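Local coordinates for protein insulinase family protease (Yersinia pestis, PDB 3GO9) that is predicted to be an insulinase-family (M16) peptidase, although it keeps only part of the zinc-binding motif of the active enzymes, at residues R53-T58 with F113-L118; A71-R76 with A151-A156; L77-S82 with L132-D137; D99-L104 with D387-M392; P105-S110 with D158-F163. All coordinates share one frame; numbering follows the deposited sequence.

Contact 1: residues R53-T58 with F113-L118; sequences RLIVNT and FTLYSL
R53–V56 and T114–L118 run antiparallel, at 169° with axes 4.6 Å apart, as neighbouring strands inside the mixed sheet of the M16 domain. L54–Y116 and V56–T114 are the hydrogen-bonded pairs, each closed by two N-H···O bonds; the non-hydrogen-bonded pairs are I55–L115, between them, and R53–S117, on the far side of L54–Y116. On the face with I55, L115 CD1 touches both I55 CG1, tight at 3.5 Å, and R53 CB at 3.9 Å. Helix 388-401 covers this face through L396. R53 bends at chi2 (-76°), bringing CD to 3.1 Å from S117 OG, while its NH2 forms a salt bridge with E51. On the other face V56 CG2 touches the edge of the Y116 ring at CE2 (4.2 Å); the ring's OH bonds to Y207, and helix 125-140 lies against it. N57 centres an inverse gamma turn that carries the chain out of the strand. Just beyond it, T114 OG1 donates to T58 O over 2.8 Å, nearly along the C=O axis.

Contact 2: residues A71-R76 with A151-A156; sequences AHLLPR and AALNTA. With ZN (zinc ion), chain C.
R76 reaches out of helix 70-80 to the end of helix 146-153 and meets A152 with most of its length. From CB the chain starts extended, with CG anti to the backbone N (chi1 -163°), and CG comes 4.1 Å from the A152 CB methyl. CD presses closer, 3.8 Å from A152 CB and 3.4 Å from A152 O. The bend at chi3 (-66°) then turns NE aside, and the guanidinium ends with NH1 donating to A152 O at 2.9 Å. That oxygen lies near the guanidinium plane, at its edge. NH1 also has a weak bond to a water that in turn donates to T155 O. T155 OG1 sits 3.2 Å from R76 NH1 but badly lined up for a bond, and has its own partner in T157 O. The other terminal nitrogen, NH2, forms a salt bridge with D158. One turn back, L73 CD1 packs on A152 CB at 4.0 Å. From the same helix H72 NE2 binds a zinc ion at 2.0 Å, with D158 OD2 and I160 O completing the protein ligands. Active M16 peptidases carry HXXEH here, whereas this helix reads HLLPR. P75 and R76 stand where that motif has its glutamate and second histidine; R76 binds a helix-end carbonyl and a metal-binding aspartate rather than the metal, so family-type zinc catalysis at this site is doubtful.

Contact 3: residues L77-S82 with L132-D137; sequences LALMSS and LAWLSD
W134 lies against A78 and S82, and has more surface buried here than any other residue. Its CG stands anti to the backbone N (chi1 -174°), and from there the ring extends to the C-terminal end of helix 70-80. There NE1 donates to A78 O at 2.8 Å. The N-H comes in from above the carbonyl plane, 47° out of it, at a C=O···N angle of 132°. The six-membered ring meets the same residue: CZ2 is 3.4 Å from A78 CB, and A78 thus grips the indole by both its carbonyl and its methyl. L79 CD2 touches W134 CZ2 at 3.9 Å. S82, already past the helix end, comes up to the pyrrole side, with S82 OG 3.5 Å from W134 CD1. The same hydroxyl donates to D137 OD2 over 2.7 Å, using the anti lone pair of that oxygen. D137 OD1 accepts from S84 OG, so the carboxylate holds two serines of the loop that leaves helix 70-80. W94 of helix 87-95 meets the indole edge-to-face, with L90 and L93 beside it, and Y116 of strand 114-120 packs on W134. L77 turns to helix 146-153, while L132, L135 and S136 pack on helix 222-233.

Contact 4: residues D99-L104 with D387-M392; sequences DNERPL and DTDILM. With ZN (zinc ion), chain B.
D99 opens the loop segment by chelating a zinc ion with both carboxylate oxygens, OD2 at 2.3 Å and OD1 at 2.5 Å. Its OD2 lies 2.8 Å from D389 OD2, two acceptors brought close by the shared metal. E101, whose chain bends at chi2 (-73°) to turn CD metalward, binds the zinc through OE1 at 2.2 Å and meets the D387 carboxylate tip to tip. R102 comes next and grips D389 side-on: NE donates to OD1 at 2.8 Å, almost straight at 173°, and NH1 to OD2 at 3.0 Å, both on syn lone pairs. I390 CD1 and E101 CG cover opposite faces of its guanidinium. Four carboxylates gather here, and R102 probably offsets part of their charge. D387 chelates with both oxygens too and N-caps helix 388-401, its OD1 accepting from D389 N. With D389 OD2 and two waters the ion, modelled as zinc, has eight oxygen ligands, many for that metal: a carboxylate-rich site joining the loop after helix 87-95 to a distant helix.

Contact 5: residues P105-S110 with D158-F163; sequences PPAITS and DPIATF. With ZN (zinc ion), chain C.
A161 CB is the bump at the middle, filling the notch between P105 CG at 3.6 Å and I108 CG1 at 4.0 Å. Farther along the same face the other branch of I108, CG2, settles against F163 CB at 3.9 Å. On the opposite face I160 spreads its two arms: CG2 meets the T109 methyl CG2 at 3.7 Å, and CD1 reaches A107 CB. The T109 hydroxyl is hydrogen-bonded to H72. P105 CB and P106 CD both lean on P159 O where the strands begin. The axes of strands 107-109 and 160-162 cross at -38°, yet the parallel ladder holds: A161 N bonds to A107 O, T109 N to A161 O and F163 N to T109 O. Beyond it S110 OG donates to F163 O at 2.5 Å, a doubtfully short length; the hydroxyl also lies at the F163 ring edge. At the other end D158 forms an Asx turn, OD1 accepting from I160 N, and its OD2 binds a zinc ion at 1.9 Å. I160 O binds the same zinc at 2.4 Å. This is a parallel edge pair of a mixed beta sheet, one outermost strand, 160-162, supplying a backbone ligand to a zinc site completed by H72.

In the fold
Contacts 1 and 5, centres 10 Å apart, belong to one mixed sheet, running 50-56, 114-120, 107-109, 160-162 to its edge; backbone bonds from L115 to I108 and from S117 to P106 join them. The centres of contacts 2 and 3 are 13 Å apart; they share helix 70-80, where L77 and M80 pack on A152. Contact 2 meets contact 5 at a common zinc ion. These four lie in the M16 insulinase part of the chain and interleave, contact 3 alone falling wholly between the segments of contact 2. Contact 4 spans the longest sequence gap, bringing helix 388-401 to the sheet: M392 touches R53, and a second zinc site, liganded from both segments, ties distant parts together.

Contact 1: residues R53-T58 with F113-L118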
# COMPACT_ATOMS: atom_id res chain seq x y z
N ARG A 53 -1.50 -15.20 -1.08
CA ARG A 53 -2.39 -14.13 -0.70
C ARG A 53 -3.70 -14.36 -1.45
O ARG A 53 -3.69 -14.58 -2.67
CB ARG A 53 -1.81 -12.74 -1.06
CG ARG A 53 -0.49 -12.49 -0.42
CD ARG A 53 -0.58 -12.14 1.05
NE ARG A 53 0.77 -11.76 1.46
CZ ARG A 53 1.73 -12.62 1.80
NH1 ARG A 53 1.50 -13.91 1.92
NH2 ARG A 53 2.97 -12.21 1.98
N LEU A 54 -4.83 -14.29 -0.74
CA LEU A 54 -6.11 -14.33 -1.40
C LEU A 54 -6.74 -13.01 -1.11
O LEU A 54 -7.03 -12.69 0.05
CB LEU A 54 -7.01 -15.48 -0.89
CG LEU A 54 -8.43 -15.54 -1.50
CD1 LEU A 54 -8.35 -15.99 -3.00
CD2 LEU A 54 -9.27 -16.53 -0.70
N ILE A 55 -6.96 -12.23 -2.17
CA ILE A 55 -7.74 -10.99 -2.05
C ILE A 55 -9.16 -11.24 -2.48
O ILE A 55 -9.43 -11.81 -3.56
CB ILE A 55 -7.15 -9.79 -2.89
CG1 ILE A 55 -5.80 -9.38 -2.39
CG2 ILE A 55 -8.13 -8.54 -2.77
CD1 ILE A 55 -5.10 -8.32 -3.33
N VAL A 56 -10.07 -10.85 -1.61
CA VAL A 56 -11.53 -10.91 -1.91
C VAL A 56 -11.97 -9.44 -1.91
O VAL A 56 -11.73 -8.72 -0.93
CB VAL A 56 -12.32 -11.69 -0.82
CG1 VAL A 56 -13.82 -11.75 -1.18
CG2 VAL A 56 -11.74 -13.15 -0.62
N ASN A 57 -12.61 -8.99 -2.99
CA ASN A 57 -13.03 -7.60 -3.11
C ASN A 57 -14.33 -7.34 -2.34
O ASN A 57 -15.36 -6.96 -2.94
CB ASN A 57 -13.21 -7.24 -4.58
CG ASN A 57 -11.95 -7.32 -5.36
OD1 ASN A 57 -10.84 -6.97 -4.86
ND2 ASN A 57 -12.08 -7.71 -6.61
N THR A 58 -14.28 -7.60 -1.04
CA THR A 58 -15.39 -7.41 -0.12
C THR A 58 -14.82 -6.80 1.15
O THR A 58 -13.91 -7.36 1.76
CB THR A 58 -15.98 -8.78 0.25
OG1 THR A 58 -16.48 -9.36 -0.95
CG2 THR A 58 -17.11 -8.71 1.29
N PHE A 113 -11.70 -4.37 0.47
CA PHE A 113 -11.09 -5.68 0.33
C PHE A 113 -10.92 -6.38 1.66
O PHE A 113 -10.91 -5.78 2.73
CB PHE A 113 -9.72 -5.62 -0.41
CG PHE A 113 -8.62 -5.04 0.39
CD1 PHE A 113 -7.80 -5.84 1.20
CD2 PHE A 113 -8.37 -3.65 0.35
CE1 PHE A 113 -6.77 -5.28 1.93
CE2 PHE A 113 -7.35 -3.09 1.14
CZ PHE A 113 -6.54 -3.88 1.88
N THR A 114 -10.77 -7.70 1.54
CA THR A 114 -10.23 -8.58 2.60
C THR A 114 -9.04 -9.33 2.02
O THR A 114 -9.12 -9.89 0.92
CB THR A 114 -11.30 -9.58 3.00
OG1 THR A 114 -12.40 -8.83 3.55
CG2 THR A 114 -10.86 -10.56 4.08
N LEU A 115 -7.96 -9.43 2.77
CA LEU A 115 -6.73 -10.06 2.31
C LEU A 115 -6.38 -11.16 3.29
O LEU A 115 -6.11 -10.86 4.49
CB LEU A 115 -5.59 -9.03 2.28
CG LEU A 115 -4.17 -9.59 2.01
CD1 LEU A 115 -4.13 -10.10 0.60
CD2 LEU A 115 -3.08 -8.53 2.21
N TYR A 116 -6.36 -12.42 2.80
CA TYR A 116 -5.90 -13.58 3.56
C TYR A 116 -4.45 -13.86 3.22
O TYR A 116 -4.08 -13.84 2.06
CB TYR A 116 -6.73 -14.83 3.22
CG TYR A 116 -8.19 -14.71 3.67
CD1 TYR A 116 -8.55 -15.03 4.92
CD2 TYR A 116 -9.17 -14.19 2.81
CE1 TYR A 116 -9.87 -14.98 5.31
CE2 TYR A 116 -10.50 -14.05 3.24
CZ TYR A 116 -10.83 -14.47 4.48
OH TYR A 116 -12.11 -14.35 5.03
N SER A 117 -3.63 -14.19 4.23
CA SER A 117 -2.20 -14.34 4.02
C SER A 117 -1.68 -15.59 4.71
O SER A 117 -1.86 -15.75 5.93
CB SER A 117 -1.40 -13.14 4.52
OG SER A 117 -1.78 -11.88 3.93
N LEU A 118 -0.95 -16.41 3.96
CA LEU A 118 -0.20 -17.55 4.48
C LEU A 118 1.25 -17.51 3.96
O LEU A 118 1.51 -17.10 2.82
CB LEU A 118 -0.86 -18.87 4.11
CG LEU A 118 -2.04 -19.26 4.99
CD1 LEU A 118 -3.04 -20.19 4.33
CD2 LEU A 118 -1.47 -19.98 6.23

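Contact 2: residues A71-R76 with A151-A156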
# COMPACT_ATOMS: atom_id res chain seq x y z
N ALA A 71 -17.94 -8.10 7.49
CA ALA A 71 -16.76 -8.48 6.66
C ALA A 71 -15.56 -8.74 7.55
O ALA A 71 -14.67 -9.56 7.22
CB ALA A 71 -16.44 -7.36 5.69
N HIS A 72 -15.46 -8.01 8.65
CA HIS A 72 -14.32 -8.22 9.58
C HIS A 72 -14.47 -9.51 10.40
O HIS A 72 -13.45 -10.08 10.85
CB HIS A 72 -14.18 -6.99 10.47
CG HIS A 72 -12.92 -6.96 11.27
ND1 HIS A 72 -11.71 -6.62 10.71
CD2 HIS A 72 -12.71 -7.10 12.59
CE1 HIS A 72 -10.79 -6.61 11.66
NE2 HIS A 72 -11.37 -6.94 12.79
N LEU A 73 -15.69 -9.94 10.64
CA LEU A 73 -15.97 -11.15 11.43
C LEU A 73 -15.70 -12.44 10.66
O LEU A 73 -15.17 -13.42 11.20
CB LEU A 73 -17.41 -11.17 11.97
CG LEU A 73 -17.85 -12.38 12.79
CD1 LEU A 73 -16.95 -12.61 13.94
CD2 LEU A 73 -19.29 -12.23 13.25
N LEU A 74 -16.04 -12.45 9.37
CA LEU A 74 -15.95 -13.67 8.57
C LEU A 74 -14.58 -14.33 8.69
O LEU A 74 -14.52 -15.52 8.91
CB LEU A 74 -16.34 -13.42 7.10
CG LEU A 74 -17.78 -13.01 6.77
CD1 LEU A 74 -17.93 -12.62 5.28
CD2 LEU A 74 -18.73 -14.14 7.19
N PRO A 75 -13.47 -13.58 8.51
CA PRO A 75 -12.22 -14.30 8.58
C PRO A 75 -11.90 -14.88 9.94
O PRO A 75 -11.16 -15.89 10.01
CB PRO A 75 -11.17 -13.24 8.18
CG PRO A 75 -11.87 -12.00 8.12
CD PRO A 75 -13.29 -12.19 8.08
N ARG A 76 -12.43 -14.29 11.02
CA ARG A 76 -12.19 -14.87 12.33
C ARG A 76 -12.85 -16.27 12.43
O ARG A 76 -12.35 -17.20 13.08
CB ARG A 76 -12.74 -13.94 13.42
CG ARG A 76 -12.13 -14.31 14.78
CD ARG A 76 -12.70 -13.44 15.87
NE ARG A 76 -12.36 -12.02 15.80
CZ ARG A 76 -12.55 -11.20 16.82
NH1 ARG A 76 -13.08 -11.65 17.96
NH2 ARG A 76 -12.26 -9.90 16.72
N ALA A 151 -18.02 -18.72 19.37
CA ALA A 151 -16.61 -18.93 19.67
C ALA A 151 -15.76 -17.73 19.26
O ALA A 151 -14.90 -17.27 20.00
CB ALA A 151 -16.13 -20.21 19.01
N ALA A 152 -16.02 -17.20 18.07
CA ALA A 152 -15.30 -16.05 17.56
C ALA A 152 -15.46 -14.80 18.44
O ALA A 152 -14.52 -14.03 18.64
CB ALA A 152 -15.76 -15.75 16.06
N LEU A 153 -16.65 -14.61 18.98
CA LEU A 153 -16.94 -13.42 19.77
C LEU A 153 -16.34 -13.54 21.16
O LEU A 153 -16.24 -12.54 21.87
CB LEU A 153 -18.46 -13.23 19.86
CG LEU A 153 -19.01 -12.83 18.49
CD1 LEU A 153 -20.52 -12.73 18.50
CD2 LEU A 153 -18.42 -11.53 17.99
N ASN A 154 -15.97 -14.75 21.56
CA ASN A 154 -15.39 -15.00 22.88
C ASN A 154 -13.85 -15.19 22.87
O ASN A 154 -13.29 -15.62 23.86
CB ASN A 154 -16.10 -16.18 23.53
CG ASN A 154 -17.46 -15.80 24.05
OD1 ASN A 154 -17.54 -15.15 25.08
ND2 ASN A 154 -18.52 -16.13 23.31
N THR A 155 -13.17 -14.86 21.77
CA THR A 155 -11.68 -14.90 21.77
C THR A 155 -11.03 -13.77 22.59
O THR A 155 -11.51 -12.64 22.62
CB THR A 155 -11.08 -14.95 20.32
OG1 THR A 155 -11.32 -13.70 19.63
CG2 THR A 155 -11.72 -16.11 19.51
N ALA A 156 -9.92 -14.08 23.26
CA ALA A 156 -9.24 -13.08 24.08
C ALA A 156 -8.64 -11.97 23.25
O ALA A 156 -8.46 -10.84 23.75
CB ALA A 156 -8.13 -13.73 24.95
ZN ZN C . -9.97 -6.64 14.23
O HOH W 1 -12.09 -10.72 20.79
O HOH W 2 -11.32 -6.48 15.16
O HOH W 3 -9.14 -4.95 13.99

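Contact 3: residues L77-S82 with L132-D137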
# COMPACT_ATOMS: atom_id res chain seq x y z
N LEU A 77 -13.99 -16.44 11.77
CA LEU A 77 -14.67 -17.74 11.72
C LEU A 77 -13.74 -18.85 11.13
O LEU A 77 -13.70 -19.96 11.67
CB LEU A 77 -16.01 -17.64 10.98
CG LEU A 77 -16.97 -16.64 11.52
CD1 LEU A 77 -18.27 -16.66 10.63
CD2 LEU A 77 -17.33 -16.85 13.01
N ALA A 78 -13.06 -18.50 10.05
CA ALA A 78 -12.17 -19.35 9.32
C ALA A 78 -11.01 -19.84 10.21
O ALA A 78 -10.41 -20.89 9.93
CB ALA A 78 -11.62 -18.64 8.02
N LEU A 79 -10.71 -19.10 11.29
CA LEU A 79 -9.69 -19.52 12.28
C LEU A 79 -10.28 -20.33 13.41
O LEU A 79 -9.55 -20.97 14.17
CB LEU A 79 -8.96 -18.31 12.86
CG LEU A 79 -8.23 -17.47 11.84
CD1 LEU A 79 -7.72 -16.07 12.39
CD2 LEU A 79 -7.03 -18.24 11.22
N MSE A 80 -11.59 -20.30 13.62
CA MSE A 80 -12.21 -21.11 14.65
C MSE A 80 -12.31 -22.53 14.16
O MSE A 80 -12.07 -23.47 14.91
CB MSE A 80 -13.61 -20.61 14.98
CG MSE A 80 -13.70 -19.19 15.41
SE MSE A 80 -12.76 -18.81 17.08
CE MSE A 80 -11.09 -18.41 16.49
N SER A 81 -12.72 -22.71 12.92
CA SER A 81 -12.93 -24.04 12.40
C SER A 81 -12.93 -23.99 10.90
O SER A 81 -13.33 -22.96 10.32
CB SER A 81 -14.23 -24.63 12.95
OG SER A 81 -15.31 -24.35 12.13
N SER A 82 -12.46 -25.06 10.27
CA SER A 82 -12.44 -25.11 8.82
C SER A 82 -12.81 -26.50 8.36
O SER A 82 -12.33 -27.49 8.92
CB SER A 82 -11.09 -24.69 8.29
OG SER A 82 -11.11 -24.31 6.92
N LEU A 132 -3.98 -24.40 0.51
CA LEU A 132 -5.00 -24.27 -0.51
C LEU A 132 -6.36 -24.77 -0.02
O LEU A 132 -7.41 -24.21 -0.42
CB LEU A 132 -4.57 -24.97 -1.81
CG LEU A 132 -3.37 -24.38 -2.55
CD1 LEU A 132 -3.13 -25.21 -3.82
CD2 LEU A 132 -3.57 -22.91 -2.94
N ALA A 133 -6.36 -25.79 0.85
CA ALA A 133 -7.58 -26.34 1.40
C ALA A 133 -8.21 -25.32 2.35
O ALA A 133 -9.44 -25.10 2.31
CB ALA A 133 -7.26 -27.63 2.07
N TRP A 134 -7.39 -24.66 3.17
CA TRP A 134 -7.88 -23.66 4.10
C TRP A 134 -8.47 -22.49 3.30
O TRP A 134 -9.54 -21.98 3.60
CB TRP A 134 -6.81 -23.14 5.07
CG TRP A 134 -7.37 -22.23 6.11
CD1 TRP A 134 -8.03 -22.60 7.25
CD2 TRP A 134 -7.41 -20.78 6.09
NE1 TRP A 134 -8.44 -21.48 7.96
CE2 TRP A 134 -8.04 -20.37 7.27
CE3 TRP A 134 -6.96 -19.81 5.18
CZ2 TRP A 134 -8.24 -19.04 7.56
CZ3 TRP A 134 -7.12 -18.45 5.52
CH2 TRP A 134 -7.78 -18.10 6.70
N LEU A 135 -7.78 -22.09 2.25
CA LEU A 135 -8.21 -20.93 1.46
C LEU A 135 -9.50 -21.27 0.67
O LEU A 135 -10.38 -20.40 0.53
CB LEU A 135 -7.14 -20.46 0.49
CG LEU A 135 -5.94 -19.79 1.17
CD1 LEU A 135 -4.75 -19.70 0.19
CD2 LEU A 135 -6.27 -18.42 1.72
N SER A 136 -9.59 -22.49 0.16
CA SER A 136 -10.84 -22.94 -0.54
C SER A 136 -12.01 -23.19 0.40
O SER A 136 -13.16 -22.86 0.07
CB SER A 136 -10.59 -24.07 -1.51
OG SER A 136 -10.02 -25.21 -0.90
N ASP A 137 -11.74 -23.73 1.57
CA ASP A 137 -12.76 -23.78 2.64
C ASP A 137 -13.28 -22.37 2.93
O ASP A 137 -14.49 -22.14 3.03
CB ASP A 137 -12.21 -24.34 3.97
CG ASP A 137 -11.92 -25.84 4.00
OD1 ASP A 137 -12.29 -26.60 3.04
OD2 ASP A 137 -11.39 -26.26 5.08

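Contact 4: residues D99-L104 with D387-M392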
# COMPACT_ATOMS: atom_id res chain seq x y z
N ASP A 99 5.25 -15.79 8.37
CA ASP A 99 6.61 -15.46 7.87
C ASP A 99 7.56 -15.21 9.04
O ASP A 99 7.17 -14.81 10.12
CB ASP A 99 6.57 -14.27 6.92
CG ASP A 99 7.78 -14.15 5.96
OD1 ASP A 99 8.68 -15.00 5.96
OD2 ASP A 99 7.80 -13.17 5.15
N ASN A 100 8.85 -15.44 8.79
CA ASN A 100 9.88 -15.21 9.82
C ASN A 100 10.12 -13.74 10.19
O ASN A 100 10.56 -13.43 11.31
CB ASN A 100 11.17 -15.84 9.33
CG ASN A 100 11.09 -17.30 9.22
OD1 ASN A 100 10.51 -17.98 10.07
ND2 ASN A 100 11.76 -17.85 8.22
N GLU A 101 9.88 -12.86 9.25
CA GLU A 101 9.97 -11.42 9.44
C GLU A 101 8.77 -10.76 8.77
O GLU A 101 8.10 -11.38 7.91
CB GLU A 101 11.28 -10.87 8.94
CG GLU A 101 11.42 -11.00 7.48
CD GLU A 101 11.66 -12.44 7.07
OE1 GLU A 101 10.86 -13.03 6.31
OE2 GLU A 101 12.60 -13.07 7.55
N ARG A 102 8.49 -9.53 9.16
CA ARG A 102 7.32 -8.79 8.65
C ARG A 102 6.09 -9.68 8.67
O ARG A 102 5.33 -9.71 7.68
CB ARG A 102 7.60 -8.29 7.23
CG ARG A 102 8.78 -7.30 7.18
CD ARG A 102 9.16 -6.89 5.78
NE ARG A 102 9.75 -8.00 5.06
CZ ARG A 102 11.03 -8.33 5.09
NH1 ARG A 102 11.48 -9.37 4.42
NH2 ARG A 102 11.88 -7.58 5.80
N PRO A 103 5.86 -10.38 9.81
CA PRO A 103 4.76 -11.36 9.82
C PRO A 103 3.47 -10.66 9.59
O PRO A 103 3.30 -9.50 10.01
CB PRO A 103 4.82 -11.98 11.20
CG PRO A 103 5.62 -10.93 12.03
CD PRO A 103 6.60 -10.35 11.09
N LEU A 104 2.57 -11.34 8.89
CA LEU A 104 1.26 -10.80 8.59
C LEU A 104 0.20 -11.47 9.42
O LEU A 104 0.28 -12.65 9.71
CB LEU A 104 0.90 -10.99 7.12
CG LEU A 104 1.68 -10.11 6.14
CD1 LEU A 104 1.41 -10.47 4.68
CD2 LEU A 104 1.35 -8.65 6.38
N ASP A 387 13.52 -11.00 -0.57
CA ASP A 387 12.67 -12.01 0.10
C ASP A 387 11.32 -12.11 -0.65
O ASP A 387 10.75 -11.15 -1.14
CB ASP A 387 12.45 -11.49 1.53
CG ASP A 387 11.76 -12.45 2.48
OD1 ASP A 387 10.87 -13.19 2.08
OD2 ASP A 387 12.08 -12.38 3.69
N THR A 388 10.82 -13.33 -0.77
CA THR A 388 9.51 -13.60 -1.38
C THR A 388 8.38 -12.74 -0.80
O THR A 388 7.51 -12.31 -1.52
CB THR A 388 9.14 -15.09 -1.30
OG1 THR A 388 9.29 -15.52 0.06
CG2 THR A 388 10.05 -15.94 -2.21
N ASP A 389 8.41 -12.44 0.49
CA ASP A 389 7.36 -11.55 1.01
C ASP A 389 7.39 -10.11 0.50
O ASP A 389 6.35 -9.43 0.38
CB ASP A 389 7.25 -11.60 2.52
CG ASP A 389 8.30 -10.76 3.22
OD1 ASP A 389 8.14 -9.54 3.30
OD2 ASP A 389 9.29 -11.33 3.67
N ILE A 390 8.59 -9.62 0.17
CA ILE A 390 8.76 -8.31 -0.42
C ILE A 390 8.30 -8.29 -1.88
O ILE A 390 7.59 -7.34 -2.32
CB ILE A 390 10.20 -7.75 -0.24
CG1 ILE A 390 10.49 -7.57 1.26
CG2 ILE A 390 10.35 -6.39 -1.02
CD1 ILE A 390 11.96 -7.31 1.57
N LEU A 391 8.68 -9.34 -2.64
CA LEU A 391 8.15 -9.51 -3.98
C LEU A 391 6.62 -9.48 -3.94
O LEU A 391 5.97 -8.89 -4.83
CB LEU A 391 8.65 -10.82 -4.61
CG LEU A 391 10.14 -10.96 -4.82
CD1 LEU A 391 10.52 -12.40 -5.33
CD2 LEU A 391 10.69 -9.88 -5.76
N MSE A 392 6.05 -10.17 -2.96
CA MSE A 392 4.59 -10.24 -2.84
C MSE A 392 3.99 -8.89 -2.53
O MSE A 392 3.02 -8.49 -3.19
CB MSE A 392 4.14 -11.29 -1.82
CG MSE A 392 2.66 -11.29 -1.62
SE MSE A 392 1.73 -11.95 -3.25
CE MSE A 392 2.01 -13.83 -2.94
ZN ZN B . 9.94 -13.56 4.34
O HOH W 4 5.02 -8.54 4.48
O HOH W 5 8.69 -14.77 2.77
O HOH W 6 11.39 -15.51 4.32

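Contact 5: residues P105-S110 with D158-F163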
# COMPACT_ATOMS: atom_id res chain seq x y z
N PRO A 105 -0.80 -10.70 9.77
CA PRO A 105 -1.95 -11.39 10.36
C PRO A 105 -2.62 -12.30 9.37
O PRO A 105 -2.54 -12.08 8.15
CB PRO A 105 -2.88 -10.26 10.78
CG PRO A 105 -2.50 -9.08 9.94
CD PRO A 105 -1.06 -9.27 9.50
N PRO A 106 -3.40 -13.26 9.86
CA PRO A 106 -4.09 -14.18 8.94
C PRO A 106 -5.00 -13.51 7.95
O PRO A 106 -5.13 -13.95 6.81
CB PRO A 106 -4.86 -15.11 9.87
CG PRO A 106 -4.13 -15.07 11.12
CD PRO A 106 -3.63 -13.64 11.26
N ALA A 107 -5.64 -12.45 8.39
CA ALA A 107 -6.43 -11.64 7.48
C ALA A 107 -6.41 -10.19 7.91
O ALA A 107 -6.24 -9.86 9.08
CB ALA A 107 -7.87 -12.11 7.42
N ILE A 108 -6.54 -9.35 6.90
CA ILE A 108 -6.66 -7.92 7.01
C ILE A 108 -7.91 -7.53 6.29
O ILE A 108 -8.09 -7.93 5.12
CB ILE A 108 -5.45 -7.20 6.31
CG1 ILE A 108 -4.14 -7.55 7.00
CG2 ILE A 108 -5.69 -5.66 6.24
CD1 ILE A 108 -2.91 -7.19 6.20
N THR A 109 -8.80 -6.80 6.94
CA THR A 109 -9.99 -6.33 6.25
C THR A 109 -10.03 -4.82 6.16
O THR A 109 -9.44 -4.11 6.98
CB THR A 109 -11.28 -6.84 6.89
OG1 THR A 109 -11.56 -6.14 8.07
CG2 THR A 109 -11.20 -8.35 7.17
N SER A 110 -10.69 -4.31 5.13
CA SER A 110 -10.62 -2.89 4.87
C SER A 110 -11.96 -2.45 4.28
O SER A 110 -12.97 -3.14 4.42
CB SER A 110 -9.39 -2.63 3.97
OG SER A 110 -9.17 -1.24 3.76
N ASP A 158 -7.87 -10.27 19.01
CA ASP A 158 -8.43 -10.08 17.67
C ASP A 158 -7.36 -10.34 16.67
O ASP A 158 -6.48 -9.50 16.45
CB ASP A 158 -8.91 -8.66 17.53
CG ASP A 158 -9.30 -8.35 16.16
OD1 ASP A 158 -9.70 -9.33 15.41
OD2 ASP A 158 -9.14 -7.14 15.86
N PRO A 159 -7.41 -11.53 16.01
CA PRO A 159 -6.34 -11.79 15.06
C PRO A 159 -6.52 -11.10 13.72
O PRO A 159 -5.63 -11.17 12.89
CB PRO A 159 -6.41 -13.31 14.89
CG PRO A 159 -7.83 -13.62 15.04
CD PRO A 159 -8.37 -12.62 16.08
N ILE A 160 -7.64 -10.43 13.50
CA ILE A 160 -7.94 -9.81 12.21
C ILE A 160 -7.61 -8.31 12.22
O ILE A 160 -8.13 -7.55 13.06
CB ILE A 160 -9.44 -10.01 11.84
CG1 ILE A 160 -9.84 -11.49 12.00
CG2 ILE A 160 -9.73 -9.54 10.36
CD1 ILE A 160 -8.93 -12.53 11.28
N ALA A 161 -6.73 -7.90 11.34
CA ALA A 161 -6.27 -6.54 11.28
C ALA A 161 -7.12 -5.74 10.36
O ALA A 161 -7.97 -6.28 9.61
CB ALA A 161 -4.81 -6.48 10.81
N THR A 162 -6.90 -4.44 10.38
CA THR A 162 -7.53 -3.57 9.40
C THR A 162 -6.50 -2.89 8.50
O THR A 162 -5.32 -2.85 8.81
CB THR A 162 -8.35 -2.46 10.11
OG1 THR A 162 -7.50 -1.71 11.00
CG2 THR A 162 -9.49 -3.06 10.94
N PHE A 163 -6.95 -2.40 7.36
CA PHE A 163 -6.18 -1.42 6.59
C PHE A 163 -7.03 -0.17 6.39
O PHE A 163 -8.16 -0.29 5.90
CB PHE A 163 -5.76 -1.93 5.24
CG PHE A 163 -5.00 -0.90 4.48
CD1 PHE A 163 -3.68 -0.63 4.83
CD2 PHE A 163 -5.63 -0.09 3.54
CE1 PHE A 163 -2.98 0.38 4.19
CE2 PHE A 163 -4.94 0.94 2.89
CZ PHE A 163 -3.60 1.15 3.23
ZN ZN C . -9.97 -6.64 14.23
O HOH W 2 -11.32 -6.48 15.16
O HOH W 3 -9.14 -4.95 13.99